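Local coordinates for protein copper-containing nitrite reductase (Hyphomicrobium denitrificans 1NES1, PDB 6TFO) that probably reduces nitrite to nitric oxide with electrons from a cytochrome c, using copper centres, and carries an extra cupredoxin domain, at residues 66-71 with 105-110; 112-117 with 128-133. One frame throughout, in Å; residues are numbered along the deposited sequence.

Contact 1 of 2, residues 66-71 with 105-110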
loop_
_atom_site.group_PDB
_atom_site.type_symbol
_atom_site.label_atom_id
_atom_site.label_comp_id
_atom_site.label_asym_id
_atom_site.label_seq_id
_atom_site.Cartn_x
_atom_site.Cartn_y
_atom_site.Cartn_z
ATOM N N GLU C 66 11.747 37.971 -17.510
ATOM C CA GLU C 66 12.272 36.857 -16.679
ATOM C C GLU C 66 12.546 35.653 -17.588
ATOM O O GLU C 66 11.917 35.528 -18.664
ATOM C CB GLU C 66 11.315 36.492 -15.550
ATOM C CG GLU C 66 11.289 37.497 -14.407
ATOM C CD GLU C 66 10.391 37.097 -13.239
ATOM O OE1 GLU C 66 9.390 36.434 -13.475
ATOM O OE2 GLU C 66 10.691 37.443 -12.095
ATOM N N THR C 67 13.524 34.837 -17.198
ATOM C CA THR C 67 13.796 33.512 -17.804
ATOM C C THR C 67 12.918 32.503 -17.078
ATOM O O THR C 67 12.912 32.518 -15.830
ATOM C CB THR C 67 15.275 33.128 -17.740
ATOM O OG1 THR C 67 15.990 34.068 -18.542
ATOM C CG2 THR C 67 15.567 31.747 -18.284
ATOM N N VAL C 68 12.200 31.687 -17.846
ATOM C CA VAL C 68 11.205 30.716 -17.317
ATOM C C VAL C 68 11.715 29.309 -17.612
ATOM O O VAL C 68 12.084 29.036 -18.759
ATOM C CB VAL C 68 9.819 30.989 -17.915
ATOM C CG1 VAL C 68 8.774 30.021 -17.391
ATOM C CG2 VAL C 68 9.393 32.427 -17.655
ATOM N N GLN C 69 11.802 28.492 -16.567
ATOM C CA GLN C 69 12.109 27.048 -16.654
ATOM C C GLN C 69 10.839 26.297 -16.244
ATOM O O GLN C 69 10.311 26.569 -15.152
ATOM C CB GLN C 69 13.280 26.680 -15.747
ATOM C CG GLN C 69 13.701 25.225 -15.869
ATOM C CD GLN C 69 14.843 24.865 -14.950
ATOM O OE1 GLN C 69 15.786 25.635 -14.736
ATOM N NE2 GLN C 69 14.781 23.652 -14.428
ATOM N N ILE C 70 10.343 25.431 -17.121
ATOM C CA ILE C 70 9.179 24.546 -16.850
ATOM C C ILE C 70 9.704 23.119 -16.889
ATOM O O ILE C 70 10.232 22.717 -17.948
ATOM C CB ILE C 70 8.052 24.782 -17.866
ATOM C CG1 ILE C 70 7.378 26.142 -17.657
ATOM C CG2 ILE C 70 7.054 23.646 -17.799
ATOM C CD1 ILE C 70 6.582 26.627 -18.855
ATOM N N ASN C 71 9.602 22.412 -15.764
ATOM C CA ASN C 71 9.922 20.963 -15.654
ATOM C C ASN C 71 8.631 20.154 -15.825
ATOM O O ASN C 71 7.756 20.249 -14.929
ATOM C CB ASN C 71 10.564 20.648 -14.307
ATOM C CG ASN C 71 11.735 21.556 -14.003
ATOM O OD1 ASN C 71 12.625 21.738 -14.835
ATOM N ND2 ASN C 71 11.724 22.145 -12.816
ATOM N N PHE C 105 12.823 29.628 -21.682
ATOM C CA PHE C 105 12.596 30.723 -22.644
ATOM C C PHE C 105 12.602 32.011 -21.829
ATOM O O PHE C 105 12.495 31.922 -20.576
ATOM C CB PHE C 105 11.278 30.504 -23.398
ATOM C CG PHE C 105 10.046 30.506 -22.521
ATOM C CD1 PHE C 105 9.592 29.337 -21.929
ATOM C CD2 PHE C 105 9.334 31.677 -22.298
ATOM C CE1 PHE C 105 8.472 29.348 -21.112
ATOM C CE2 PHE C 105 8.212 31.693 -21.480
ATOM C CZ PHE C 105 7.784 30.528 -20.885
ATOM N N ILE C 106 12.724 33.142 -22.521
ATOM C CA ILE C 106 12.657 34.494 -21.910
ATOM C C ILE C 106 11.236 35.007 -22.087
ATOM O O ILE C 106 10.797 35.075 -23.238
ATOM C CB ILE C 106 13.700 35.437 -22.544
ATOM C CG1 ILE C 106 15.111 34.838 -22.491
ATOM C CG2 ILE C 106 13.632 36.802 -21.873
ATOM C CD1 ILE C 106 16.217 35.828 -22.743
ATOM N N ALA C 107 10.577 35.375 -20.989
ATOM C CA ALA C 107 9.208 35.936 -20.993
ATOM C C ALA C 107 9.265 37.385 -21.499
ATOM O O ALA C 107 9.058 38.311 -20.697
ATOM C CB ALA C 107 8.605 35.819 -19.611
ATOM N N SER C 108 9.541 37.555 -22.793
ATOM C CA SER C 108 9.819 38.849 -23.460
ATOM C C SER C 108 8.535 39.615 -23.785
ATOM O O SER C 108 8.617 40.849 -23.897
ATOM C CB SER C 108 10.652 38.638 -24.683
ATOM O OG SER C 108 10.183 37.541 -25.438
ATOM N N LYS C 109 7.398 38.926 -23.938
ATOM C CA LYS C 109 6.093 39.543 -24.317
ATOM C C LYS C 109 5.103 39.445 -23.147
ATOM O O LYS C 109 4.841 38.309 -22.689
ATOM C CB LYS C 109 5.532 38.891 -25.586
ATOM C CG LYS C 109 5.564 39.793 -26.815
ATOM C CD LYS C 109 4.495 40.888 -26.798
ATOM C CE LYS C 109 3.114 40.394 -27.173
ATOM N NZ LYS C 109 3.080 39.930 -28.579
ATOM N N VAL C 110 4.578 40.593 -22.695
ATOM C CA VAL C 110 3.490 40.707 -21.680
ATOM C C VAL C 110 2.211 40.116 -22.278
ATOM O O VAL C 110 2.047 40.193 -23.519
ATOM C CB VAL C 110 3.260 42.168 -21.229
ATOM C CG1 VAL C 110 1.871 42.401 -20.651
ATOM C CG2 VAL C 110 4.284 42.622 -20.211
#
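Val68 and Phe105 form an antiparallel hydrogen-bonded pair, with Thr67 and Ile106 as the non-hydrogen-bonded pair next to it. Val68 N donates to Phe105 O at 2.8 Å, almost straight at 175°. Ala107 N donates to Glu66 O at 2.7 Å, and beyond this bond segment 105-110 leaves the strand pairing through an inverse gamma turn centred on Ala107. CG of Phe105 sits between its own backbone N and carbonyl carbon (chi1 62°), which lays the ring beside Val68. Val68 CB rests over one face of the Phe105 ring in a CH-pi contact, 3.9 Å from the centroid. Strand 100-106 is the outermost strand, within this chain, of one sheet of the cupredoxin domain, and 67-73 lies next to it. The buried side faces strand 60-63 through Val62 and Leu60. Ile70 CD1 comes to the ring edge, 4.0 Å from Phe105 CE1. An alanine in place of Phe105 would probably open a gap beside Val68 and leave the end of Ile70 without its aromatic neighbour. Val68 CG2 also meets Ala107 CB at 4.0 Å. On the other side of the sheet, Thr67 OG1 lies near Ile106 CG1, and Thr67 packs on Pro266 of a second subunit.

Contact 2 of 2, residues 112-117 with 128-133; sequences QFDYYC and QGVLQV. With CU (copper (II) ion), chain L.
Phe113 O accepts the shortest hydrogen bond of this pairing, from Leu131 N at 2.7 Å. Phe113 O also takes a CA-H...O contact from Val130 CA at 3.4 Å. Phe113 N returns a bond to Leu131 O. Two residues on, Tyr115 and Gly129 exchange another pair of backbone bonds, with Gly129 N to Tyr115 O at 2.8 Å. The strands form an antiparallel hairpin. CG of Tyr115 lies between its own N and carbonyl carbon (chi1 70°), which folds the ring across the neighbouring strand. Gly129 CA sits over one face of the Tyr115 ring, a CH-pi contact, 3.7 Å from its centroid. The ring lies where a CB on Gly129 would point. The Tyr115 hydroxyl is hydrogen-bonded to the carbonyl of Pro58. Phe113 CE2 comes to 3.8 Å from Val133 CG2. On the opposite side of the sheet, the side chains of Asp114 and Gln128 meet on the diagonal, their carboxylate and amide planes 33° apart. They do not bond directly. Arg123 joins them, by a salt bridge to Asp114 OD2 and a hydrogen bond to Gln128 OE1. Past Tyr116 the first strand delivers Cys117, whose SG binds the copper at 2.2 Å. His80, His122 and Met127 complete this type 1 site. Backbone hydrogen bonding ties Cys117 to Met127 beside the copper. The cysteine sulfur is held at the end of a paired strand, consistent with a fixed geometry that would probably ease electron transfer.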
loop_
_atom_site.group_PDB
_atom_site.type_symbol
_atom_site.label_atom_id
_atom_site.label_comp_id
_atom_site.label_asym_id
_atom_site.label_seq_id
_atom_site.Cartn_x
_atom_site.Cartn_y
_atom_site.Cartn_z
ATOM N N GLN C 112 -1.224 36.961 -21.850
ATOM C CA GLN C 112 -1.632 35.601 -21.415
ATOM C C GLN C 112 -1.442 34.640 -22.582
ATOM O O GLN C 112 -1.838 34.979 -23.683
ATOM C CB GLN C 112 -3.071 35.592 -20.909
ATOM C CG GLN C 112 -3.351 36.679 -19.886
ATOM C CD GLN C 112 -4.295 36.217 -18.805
ATOM O OE1 GLN C 112 -4.391 36.840 -17.760
ATOM N NE2 GLN C 112 -4.968 35.104 -19.036
ATOM N N PHE C 113 -0.837 33.488 -22.320
ATOM C CA PHE C 113 -0.392 32.511 -23.342
ATOM C C PHE C 113 -0.737 31.117 -22.836
ATOM O O PHE C 113 -0.428 30.838 -21.676
ATOM C CB PHE C 113 1.112 32.654 -23.616
ATOM C CG PHE C 113 1.543 34.067 -23.925
ATOM C CD1 PHE C 113 1.471 34.574 -25.217
ATOM C CD2 PHE C 113 1.989 34.902 -22.917
ATOM C CE1 PHE C 113 1.858 35.880 -25.490
ATOM C CE2 PHE C 113 2.382 36.207 -23.194
ATOM C CZ PHE C 113 2.299 36.703 -24.471
ATOM N N ASP C 114 -1.386 30.304 -23.671
ATOM C CA ASP C 114 -1.753 28.912 -23.327
ATOM C C ASP C 114 -0.491 28.066 -23.340
ATOM O O ASP C 114 0.248 28.125 -24.334
ATOM C CB ASP C 114 -2.800 28.339 -24.280
ATOM C CG ASP C 114 -4.217 28.813 -23.985
ATOM O OD1 ASP C 114 -4.405 29.555 -22.996
ATOM O OD2 ASP C 114 -5.115 28.443 -24.758
ATOM N N TYR C 115 -0.261 27.342 -22.252
ATOM C CA TYR C 115 0.547 26.104 -22.267
ATOM C C TYR C 115 -0.427 24.939 -22.398
ATOM O O TYR C 115 -1.447 24.928 -21.678
ATOM C CB TYR C 115 1.453 26.032 -21.042
ATOM C CG TYR C 115 0.816 25.795 -19.697
ATOM C CD1 TYR C 115 0.652 24.505 -19.208
ATOM C CD2 TYR C 115 0.517 26.852 -18.861
ATOM C CE1 TYR C 115 0.134 24.272 -17.947
ATOM C CE2 TYR C 115 -0.012 26.638 -17.600
ATOM C CZ TYR C 115 -0.208 25.345 -17.145
ATOM O OH TYR C 115 -0.710 25.116 -15.896
ATOM N N TYR C 116 -0.126 23.998 -23.289
ATOM C CA TYR C 116 -1.032 22.878 -23.619
ATOM C C TYR C 116 -0.234 21.668 -24.103
ATOM O O TYR C 116 0.931 21.803 -24.498
ATOM C CB TYR C 116 -2.035 23.343 -24.673
ATOM C CG TYR C 116 -1.420 23.586 -26.019
ATOM C CD1 TYR C 116 -1.304 22.556 -26.934
ATOM C CD2 TYR C 116 -0.925 24.835 -26.367
ATOM C CE1 TYR C 116 -0.720 22.759 -28.174
ATOM C CE2 TYR C 116 -0.347 25.055 -27.609
ATOM C CZ TYR C 116 -0.232 24.011 -28.512
ATOM O OH TYR C 116 0.340 24.208 -29.733
ATOM N N CYS C 117 -0.862 20.499 -24.068
ATOM C CA CYS C 117 -0.310 19.235 -24.596
ATOM C C CYS C 117 -0.753 19.109 -26.052
ATOM O O CYS C 117 -1.927 19.327 -26.333
ATOM C CB CYS C 117 -0.779 18.041 -23.774
ATOM S SG CYS C 117 -0.154 16.472 -24.419
ATOM N N GLN C 128 -4.358 21.991 -20.509
ATOM C CA GLN C 128 -4.206 23.409 -20.937
ATOM C C GLN C 128 -4.303 24.343 -19.726
ATOM O O GLN C 128 -5.237 24.176 -18.927
ATOM C CB GLN C 128 -5.242 23.785 -21.984
ATOM C CG GLN C 128 -5.414 25.279 -22.124
ATOM C CD GLN C 128 -6.375 25.662 -23.215
ATOM O OE1 GLN C 128 -6.300 25.171 -24.340
ATOM N NE2 GLN C 128 -7.256 26.595 -22.894
ATOM N N GLY C 129 -3.329 25.258 -19.594
ATOM C CA GLY C 129 -3.313 26.335 -18.587
ATOM C C GLY C 129 -2.807 27.620 -19.207
ATOM O O GLY C 129 -2.454 27.605 -20.427
ATOM N N VAL C 130 -2.749 28.695 -18.424
ATOM C CA VAL C 130 -2.255 30.001 -18.945
ATOM C C VAL C 130 -0.934 30.347 -18.243
ATOM O O VAL C 130 -0.796 30.139 -16.998
ATOM C CB VAL C 130 -3.324 31.113 -18.878
ATOM C CG1 VAL C 130 -4.736 30.540 -18.768
ATOM C CG2 VAL C 130 -3.073 32.124 -17.778
ATOM N N LEU C 131 0.028 30.773 -19.059
ATOM C CA LEU C 131 1.214 31.561 -18.653
ATOM C C LEU C 131 0.798 33.028 -18.626
ATOM O O LEU C 131 0.366 33.521 -19.671
ATOM C CB LEU C 131 2.320 31.325 -19.682
ATOM C CG LEU C 131 3.608 32.108 -19.457
ATOM C CD1 LEU C 131 4.389 31.546 -18.269
ATOM C CD2 LEU C 131 4.471 32.094 -20.717
ATOM N N GLN C 132 0.889 33.699 -17.480
ATOM C CA GLN C 132 0.640 35.165 -17.419
ATOM C C GLN C 132 1.965 35.895 -17.233
ATOM O O GLN C 132 2.585 35.723 -16.159
ATOM C CB GLN C 132 -0.338 35.580 -16.326
ATOM C CG GLN C 132 -1.236 36.694 -16.837
ATOM C CD GLN C 132 -1.916 37.495 -15.764
ATOM O OE1 GLN C 132 -1.913 37.136 -14.584
ATOM N NE2 GLN C 132 -2.505 38.600 -16.199
ATOM N N VAL C 133 2.345 36.671 -18.252
ATOM C CA VAL C 133 3.538 37.566 -18.266
ATOM C C VAL C 133 3.067 38.996 -17.966
ATOM O O VAL C 133 2.368 39.593 -18.808
ATOM C CB VAL C 133 4.274 37.472 -19.610
ATOM C CG1 VAL C 133 5.577 38.242 -19.577
ATOM C CG2 VAL C 133 4.512 36.025 -20.024
HETATM CU CU CU L . -0.829 15.072 -22.898
#

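Contact 1 closes before contact 2 opens along the chain, and strand 100-106 is followed directly by strand 111-116. Their centres are about 12 Å apart. Each belongs to a different sheet of the same cupredoxin domain: contact 1 joins strands 67-73 and 100-106, and contact 2 joins strands 111-116 and 128-134. The sheets pack face to face as a beta sandwich, and Phe105 CZ of contact 1 meets Leu131 CD2 of contact 2 at 3.7 Å. Val133 also packs against Ala107, Lys109 and Val110 where the chain passes between sheets. One sheet of the domain thus meets a second subunit and the other carries the copper ligand Cys117, with Phe105 and Leu131 meeting between them.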